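Long-range contact in ectonucleoside triphosphate diphosphohydrolase 4 (Homo sapiens, PDB 6WG5), which belongs to the GDA1/CD39 nucleoside phosphatase family, whose members share the actin-like ATPase fold: residues A[174-186]-A[219-233]. Sequence-based numbering, arbitrary orientation.
Sequences QEGVYAWIGINFV and TAGILDMGGVSTQIA
Trp180, on helix 172-186, reaches across to Thr219 and Ala220, just ahead of the hairpin formed by strands 221-225 and 229-235. Its CB lies 4.1 Å from Ile222 CD1, with Ala233 CB a little farther off. With CG anti to the backbone N (chi1 180°), the indole runs on beside the carbonyl carbon, and the ring's turn (chi2 90°) brings CD1 toward Ala220 O and Ala233 O. NE1 gives its proton to a water 3.1 Å away, and the same water donates to Thr219 OG1, a hydroxyl also hydrogen-bonded to Glu235 OE1. On the six-membered side, Trp180 CZ2 meets Thr219 OG1 edge-on at 3.4 Å, and Trp180 CH2 lies 3.8 Å from Thr219 CG2.

One turn along, Asn184 grips Ala220 by both backbone groups. Its OD1 accepts from Ala220 N at 2.7 Å, nearly straight (171°) and on a lone pair, while ND2 donates to Ala220 O at 3.1 Å. The other ND2 proton goes to Trp180 O, 2.9 Å away, so the carboxamide cannot easily flip; this nitrogen also sits above the rim of the indole. Between helix and hairpin, Ile183 CG2 packs on Ile222 CG2 at 3.7 Å. The buried carboxamide thus takes up polar groups of two successive peptides, and apolar contacts seat the helix on the hairpin.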
ATOM      1  N   GLN A 174      -7.205   3.346  -7.231  1.00 46.06           N
ATOM      2  CA  GLN A 174      -7.662   4.275  -6.202  1.00 45.65           C
ATOM      3  C   GLN A 174      -7.103   3.900  -4.835  1.00 44.73           C
ATOM      4  O   GLN A 174      -6.733   4.775  -4.043  1.00 39.50           O
ATOM      5  CB  GLN A 174      -9.189   4.307  -6.152  1.00 43.77           C
ATOM      6  CG  GLN A 174      -9.852   4.866  -7.395  1.00 52.15           C
ATOM      7  CD  GLN A 174     -11.365   4.870  -7.287  1.00 55.36           C
ATOM      8  OE1 GLN A 174     -12.030   3.896  -7.649  1.00 53.54           O
ATOM      9  NE2 GLN A 174     -11.917   5.966  -6.779  1.00 53.56           N
ATOM     10  N   GLU A 175      -7.043   2.601  -4.536  1.00 43.60           N
ATOM     11  CA  GLU A 175      -6.490   2.170  -3.258  1.00 41.99           C
ATOM     12  C   GLU A 175      -5.030   2.586  -3.134  1.00 38.07           C
ATOM     13  O   GLU A 175      -4.588   3.024  -2.065  1.00 36.42           O
ATOM     14  CB  GLU A 175      -6.636   0.657  -3.110  1.00 46.01           C
ATOM     15  CG  GLU A 175      -6.542   0.165  -1.678  1.00 51.43           C
ATOM     16  CD  GLU A 175      -6.573  -1.349  -1.577  1.00 57.57           C
ATOM     17  OE1 GLU A 175      -6.961  -2.007  -2.569  1.00 55.55           O
ATOM     18  OE2 GLU A 175      -6.208  -1.880  -0.507  1.00 58.70           O
ATOM     19  N   GLY A 176      -4.268   2.465  -4.221  1.00 35.47           N
ATOM     20  CA  GLY A 176      -2.884   2.906  -4.196  1.00 33.59           C
ATOM     21  C   GLY A 176      -2.752   4.404  -3.996  1.00 30.97           C
ATOM     22  O   GLY A 176      -1.897   4.865  -3.237  1.00 32.18           O
ATOM     23  N   VAL A 177      -3.597   5.185  -4.675  1.00 28.70           N
ATOM     24  CA  VAL A 177      -3.570   6.636  -4.498  1.00 29.02           C
ATOM     25  C   VAL A 177      -3.888   6.993  -3.052  1.00 23.91           C
ATOM     26  O   VAL A 177      -3.170   7.773  -2.414  1.00 21.77           O
ATOM     27  CB  VAL A 177      -4.547   7.319  -5.473  1.00 29.11           C
ATOM     28  CG1 VAL A 177      -4.580   8.829  -5.233  1.00 26.72           C
ATOM     29  CG2 VAL A 177      -4.153   7.027  -6.910  1.00 26.94           C
ATOM     30  N   TYR A 178      -4.972   6.429  -2.513  1.00 22.09           N
ATOM     31  CA  TYR A 178      -5.350   6.726  -1.134  1.00 25.90           C
ATOM     32  C   TYR A 178      -4.224   6.382  -0.166  1.00 25.30           C
ATOM     33  O   TYR A 178      -3.948   7.140   0.770  1.00 26.07           O
ATOM     34  CB  TYR A 178      -6.623   5.965  -0.762  1.00 30.41           C
ATOM     35  CG  TYR A 178      -7.886   6.454  -1.447  1.00 35.62           C
ATOM     36  CD1 TYR A 178      -8.030   7.782  -1.831  1.00 35.11           C
ATOM     37  CD2 TYR A 178      -8.939   5.584  -1.698  1.00 38.43           C
ATOM     38  CE1 TYR A 178      -9.183   8.226  -2.449  1.00 34.24           C
ATOM     39  CE2 TYR A 178     -10.095   6.021  -2.315  1.00 41.39           C
ATOM     40  CZ  TYR A 178     -10.212   7.342  -2.687  1.00 40.71           C
ATOM     41  OH  TYR A 178     -11.362   7.781  -3.303  1.00 43.61           O
ATOM     42  N   ALA A 179      -3.564   5.242  -0.368  1.00 27.18           N
ATOM     43  CA  ALA A 179      -2.448   4.883   0.500  1.00 27.96           C
ATOM     44  C   ALA A 179      -1.292   5.860   0.332  1.00 23.72           C
ATOM     45  O   ALA A 179      -0.623   6.216   1.309  1.00 21.21           O
ATOM     46  CB  ALA A 179      -1.993   3.454   0.210  1.00 27.25           C
ATOM     47  N   TRP A 180      -1.043   6.306  -0.901  1.00 26.07           N
ATOM     48  CA  TRP A 180       0.018   7.277  -1.134  1.00 24.23           C
ATOM     49  C   TRP A 180      -0.296   8.604  -0.453  1.00 24.55           C
ATOM     50  O   TRP A 180       0.596   9.244   0.116  1.00 26.18           O
ATOM     51  CB  TRP A 180       0.221   7.468  -2.637  1.00 21.94           C
ATOM     52  CG  TRP A 180       1.288   8.454  -2.985  1.00 23.56           C
ATOM     53  CD1 TRP A 180       2.613   8.196  -3.178  1.00 25.21           C
ATOM     54  CD2 TRP A 180       1.119   9.861  -3.190  1.00 24.09           C
ATOM     55  NE1 TRP A 180       3.281   9.357  -3.489  1.00 25.83           N
ATOM     56  CE2 TRP A 180       2.385  10.394  -3.502  1.00 22.72           C
ATOM     57  CE3 TRP A 180       0.019  10.723  -3.139  1.00 24.04           C
ATOM     58  CZ2 TRP A 180       2.583  11.746  -3.761  1.00 22.29           C
ATOM     59  CZ3 TRP A 180       0.217  12.068  -3.395  1.00 23.81           C
ATOM     60  CH2 TRP A 180       1.488  12.567  -3.701  1.00 24.83           C
ATOM     61  N   ILE A 181      -1.562   9.029  -0.496  1.00 21.53           N
ATOM     62  CA  ILE A 181      -1.967  10.246   0.203  1.00 21.27           C
ATOM     63  C   ILE A 181      -1.795  10.073   1.706  1.00 23.85           C
ATOM     64  O   ILE A 181      -1.345  10.988   2.408  1.00 26.55           O
ATOM     65  CB  ILE A 181      -3.419  10.614  -0.159  1.00 21.08           C
ATOM     66  CG1 ILE A 181      -3.517  11.025  -1.630  1.00 20.36           C
ATOM     67  CG2 ILE A 181      -3.937  11.742   0.738  1.00 23.33           C
ATOM     68  CD1 ILE A 181      -4.943  11.174  -2.130  1.00 23.03           C
ATOM     69  N   GLY A 182      -2.151   8.897   2.224  1.00 22.88           N
ATOM     70  CA  GLY A 182      -2.095   8.684   3.660  1.00 26.16           C
ATOM     71  C   GLY A 182      -0.699   8.868   4.225  1.00 25.77           C
ATOM     72  O   GLY A 182      -0.508   9.563   5.226  1.00 27.44           O
ATOM     73  N   ILE A 183       0.298   8.248   3.591  1.00 21.94           N
ATOM     74  CA  ILE A 183       1.651   8.300   4.136  1.00 21.66           C
ATOM     75  C   ILE A 183       2.216   9.710   4.026  1.00 23.11           C
ATOM     76  O   ILE A 183       2.815  10.227   4.976  1.00 26.92           O
ATOM     77  CB  ILE A 183       2.558   7.267   3.440  1.00 22.91           C
ATOM     78  CG1 ILE A 183       3.920   7.223   4.135  1.00 29.77           C
ATOM     79  CG2 ILE A 183       2.723   7.585   1.953  1.00 26.06           C
ATOM     80  CD1 ILE A 183       4.882   6.199   3.568  1.00 35.96           C
ATOM     81  N   ASN A 184       2.033  10.360   2.876  1.00 25.76           N
ATOM     82  CA  ASN A 184       2.587  11.696   2.698  1.00 23.82           C
ATOM     83  C   ASN A 184       1.902  12.707   3.603  1.00 19.45           C
ATOM     84  O   ASN A 184       2.519  13.701   4.000  1.00 20.63           O
ATOM     85  CB  ASN A 184       2.472  12.124   1.237  1.00 23.85           C
ATOM     86  CG  ASN A 184       3.532  11.489   0.368  1.00 25.69           C
ATOM     87  OD1 ASN A 184       4.664  11.970   0.304  1.00 21.43           O
ATOM     88  ND2 ASN A 184       3.175  10.396  -0.300  1.00 25.25           N
ATOM     89  N   PHE A 185       0.637  12.472   3.943  1.00 25.83           N
ATOM     90  CA  PHE A 185      -0.058  13.379   4.847  1.00 25.76           C
ATOM     91  C   PHE A 185       0.566  13.345   6.236  1.00 27.35           C
ATOM     92  O   PHE A 185       0.930  14.391   6.788  1.00 31.69           O
ATOM     93  CB  PHE A 185      -1.539  13.020   4.908  1.00 21.15           C
ATOM     94  CG  PHE A 185      -2.339  13.935   5.778  1.00 26.55           C
ATOM     95  CD1 PHE A 185      -2.566  15.245   5.400  1.00 24.76           C
ATOM     96  CD2 PHE A 185      -2.863  13.486   6.977  1.00 26.51           C
ATOM     97  CE1 PHE A 185      -3.301  16.093   6.198  1.00 26.07           C
ATOM     98  CE2 PHE A 185      -3.600  14.329   7.780  1.00 29.53           C
ATOM     99  CZ  PHE A 185      -3.821  15.636   7.390  1.00 30.06           C
ATOM    100  N   VAL A 186       0.704  12.151   6.819  1.00 37.32           N
ATOM    101  CA  VAL A 186       1.288  12.050   8.154  1.00 35.03           C
ATOM    102  C   VAL A 186       2.731  12.529   8.144  1.00 32.89           C
ATOM    103  O   VAL A 186       3.216  13.082   9.138  1.00 36.53           O
ATOM    104  CB  VAL A 186       1.178  10.606   8.692  1.00 35.16           C
ATOM    105  CG1 VAL A 186      -0.280  10.197   8.824  1.00 44.76           C
ATOM    106  CG2 VAL A 186       1.929   9.629   7.799  1.00 32.50           C
ATOM    107  N   THR A 219       7.571  14.476  -2.314  1.00 21.54           N
ATOM    108  CA  THR A 219       6.768  13.431  -1.697  1.00 19.91           C
ATOM    109  C   THR A 219       7.556  12.127  -1.621  1.00 20.54           C
ATOM    110  O   THR A 219       8.618  11.971  -2.227  1.00 24.72           O
ATOM    111  CB  THR A 219       5.463  13.212  -2.470  1.00 22.21           C
ATOM    112  OG1 THR A 219       5.756  12.903  -3.839  1.00 26.31           O
ATOM    113  CG2 THR A 219       4.578  14.448  -2.398  1.00 22.41           C
ATOM    114  N   ALA A 220       7.009  11.178  -0.865  1.00 24.04           N
ATOM    115  CA  ALA A 220       7.622   9.873  -0.660  1.00 22.24           C
ATOM    116  C   ALA A 220       6.798   8.818  -1.386  1.00 24.38           C
ATOM    117  O   ALA A 220       5.589   8.707  -1.162  1.00 21.71           O
ATOM    118  CB  ALA A 220       7.721   9.543   0.829  1.00 20.44           C
ATOM    119  N   GLY A 221       7.454   8.048  -2.256  1.00 31.17           N
ATOM    120  CA  GLY A 221       6.804   6.927  -2.896  1.00 25.58           C
ATOM    121  C   GLY A 221       6.670   5.751  -1.953  1.00 28.65           C
ATOM    122  O   GLY A 221       7.280   5.701  -0.884  1.00 27.87           O
ATOM    123  N   ILE A 222       5.847   4.787  -2.356  1.00 28.02           N
ATOM    124  CA  ILE A 222       5.600   3.596  -1.555  1.00 26.59           C
ATOM    125  C   ILE A 222       5.843   2.364  -2.415  1.00 27.22           C
ATOM    126  O   ILE A 222       5.363   2.283  -3.551  1.00 27.14           O
ATOM    127  CB  ILE A 222       4.179   3.583  -0.956  1.00 27.71           C
ATOM    128  CG1 ILE A 222       3.132   3.866  -2.028  1.00 40.30           C
ATOM    129  CG2 ILE A 222       4.082   4.608   0.164  1.00 31.20           C
ATOM    130  CD1 ILE A 222       1.693   3.821  -1.521  1.00 48.96           C
ATOM    131  N   LEU A 223       6.616   1.427  -1.878  1.00 21.13           N
ATOM    132  CA  LEU A 223       6.794   0.097  -2.440  1.00 22.12           C
ATOM    133  C   LEU A 223       6.205  -0.907  -1.462  1.00 24.19           C
ATOM    134  O   LEU A 223       6.516  -0.864  -0.266  1.00 22.43           O
ATOM    135  CB  LEU A 223       8.273  -0.204  -2.683  1.00 22.39           C
ATOM    136  CG  LEU A 223       8.898   0.389  -3.939  1.00 22.42           C
ATOM    137  CD1 LEU A 223      10.379   0.627  -3.728  1.00 21.40           C
ATOM    138  CD2 LEU A 223       8.673  -0.550  -5.109  1.00 28.89           C
ATOM    139  N   ASP A 224       5.354  -1.799  -1.960  1.00 21.52           N
ATOM    140  CA  ASP A 224       4.694  -2.779  -1.106  1.00 25.05           C
ATOM    141  C   ASP A 224       4.706  -4.127  -1.807  1.00 23.69           C
ATOM    142  O   ASP A 224       4.100  -4.280  -2.870  1.00 26.73           O
ATOM    143  CB  ASP A 224       3.260  -2.353  -0.782  1.00 27.11           C
ATOM    144  CG  ASP A 224       2.721  -3.024   0.466  1.00 32.68           C
ATOM    145  OD1 ASP A 224       3.219  -4.110   0.822  1.00 32.77           O
ATOM    146  OD2 ASP A 224       1.798  -2.462   1.094  1.00 41.89           O
ATOM    147  N   MET A 225       5.395  -5.094  -1.216  1.00 24.50           N
ATOM    148  CA  MET A 225       5.440  -6.458  -1.727  1.00 28.85           C
ATOM    149  C   MET A 225       4.714  -7.351  -0.732  1.00 30.25           C
ATOM    150  O   MET A 225       5.229  -7.627   0.358  1.00 30.31           O
ATOM    151  CB  MET A 225       6.881  -6.922  -1.939  1.00 33.78           C
ATOM    152  CG  MET A 225       6.994  -8.357  -2.443  1.00 34.74           C
ATOM    153  SD  MET A 225       8.692  -8.867  -2.758  1.00 31.67           S
ATOM    154  CE  MET A 225       9.093  -7.876  -4.193  1.00 26.16           C
ATOM    155  N   GLY A 226       3.518  -7.790  -1.101  1.00 21.51           N
ATOM    156  CA  GLY A 226       2.740  -8.698  -0.288  1.00 23.55           C
ATOM    157  C   GLY A 226       3.093 -10.137  -0.579  1.00 23.96           C
ATOM    158  O   GLY A 226       4.128 -10.446  -1.176  1.00 24.37           O
ATOM    159  N   GLY A 227       2.209 -11.036  -0.146  1.00 27.72           N
ATOM    160  CA  GLY A 227       2.399 -12.444  -0.450  1.00 24.87           C
ATOM    161  C   GLY A 227       2.083 -12.768  -1.897  1.00 27.17           C
ATOM    162  O   GLY A 227       2.753 -13.598  -2.517  1.00 31.31           O
ATOM    163  N   VAL A 228       1.069 -12.113  -2.459  1.00 28.12           N
ATOM    164  CA  VAL A 228       0.607 -12.393  -3.808  1.00 26.21           C
ATOM    165  C   VAL A 228       1.023 -11.301  -4.786  1.00 24.11           C
ATOM    166  O   VAL A 228       1.375 -11.597  -5.931  1.00 25.81           O
ATOM    167  CB  VAL A 228      -0.925 -12.591  -3.826  1.00 30.27           C
ATOM    168  CG1 VAL A 228      -1.456 -12.653  -5.256  1.00 29.87           C
ATOM    169  CG2 VAL A 228      -1.301 -13.858  -3.079  1.00 26.00           C
ATOM    170  N   SER A 229       0.989 -10.040  -4.363  1.00 31.50           N
ATOM    171  CA  SER A 229       1.150  -8.918  -5.275  1.00 33.50           C
ATOM    172  C   SER A 229       2.257  -7.988  -4.804  1.00 35.02           C
ATOM    173  O   SER A 229       2.581  -7.922  -3.615  1.00 37.42           O
ATOM    174  CB  SER A 229      -0.153  -8.122  -5.408  1.00 31.12           C
ATOM    175  OG  SER A 229      -1.211  -8.953  -5.856  1.00 40.81           O
ATOM    176  N   THR A 230       2.833  -7.270  -5.764  1.00 27.36           N
ATOM    177  CA  THR A 230       3.756  -6.178  -5.502  1.00 23.62           C
ATOM    178  C   THR A 230       3.139  -4.899  -6.046  1.00 25.10           C
ATOM    179  O   THR A 230       2.669  -4.870  -7.189  1.00 31.30           O
ATOM    180  CB  THR A 230       5.120  -6.435  -6.149  1.00 24.80           C
ATOM    181  OG1 THR A 230       5.716  -7.598  -5.561  1.00 29.87           O
ATOM    182  CG2 THR A 230       6.051  -5.240  -5.955  1.00 25.45           C
ATOM    183  N   GLN A 231       3.131  -3.852  -5.230  1.00 27.24           N
ATOM    184  CA  GLN A 231       2.537  -2.576  -5.598  1.00 28.95           C
ATOM    185  C   GLN A 231       3.580  -1.475  -5.488  1.00 26.45           C
ATOM    186  O   GLN A 231       4.438  -1.504  -4.598  1.00 23.03           O
ATOM    187  CB  GLN A 231       1.333  -2.243  -4.709  1.00 32.28           C
ATOM    188  CG  GLN A 231       0.498  -1.075  -5.226  1.00 42.43           C
ATOM    189  CD  GLN A 231      -0.533  -0.594  -4.220  1.00 49.22           C
ATOM    190  OE1 GLN A 231      -0.191  -0.170  -3.114  1.00 45.38           O
ATOM    191  NE2 GLN A 231      -1.804  -0.660  -4.601  1.00 55.87           N
ATOM    192  N   ILE A 232       3.500  -0.507  -6.396  1.00 24.02           N
ATOM    193  CA  ILE A 232       4.402   0.639  -6.412  1.00 24.61           C
ATOM    194  C   ILE A 232       3.584   1.881  -6.729  1.00 26.13           C
ATOM    195  O   ILE A 232       2.739   1.868  -7.630  1.00 22.61           O
ATOM    196  CB  ILE A 232       5.542   0.451  -7.437  1.00 19.79           C
ATOM    197  CG1 ILE A 232       6.451   1.679  -7.455  1.00 25.07           C
ATOM    198  CG2 ILE A 232       4.975   0.192  -8.824  1.00 19.52           C
ATOM    199  CD1 ILE A 232       7.728   1.491  -8.255  1.00 26.11           C
ATOM    200  N   ALA A 233       3.835   2.955  -5.983  1.00 26.53           N
ATOM    201  CA  ALA A 233       3.146   4.217  -6.215  1.00 25.46           C
ATOM    202  C   ALA A 233       4.092   5.369  -5.915  1.00 27.31           C
ATOM    203  O   ALA A 233       4.754   5.372  -4.873  1.00 24.61           O
ATOM    204  CB  ALA A 233       1.885   4.329  -5.352  1.00 24.54           C
TER
HETATM  205  O   HOH W   1       6.110  10.274  -4.450  1.00 22.35           O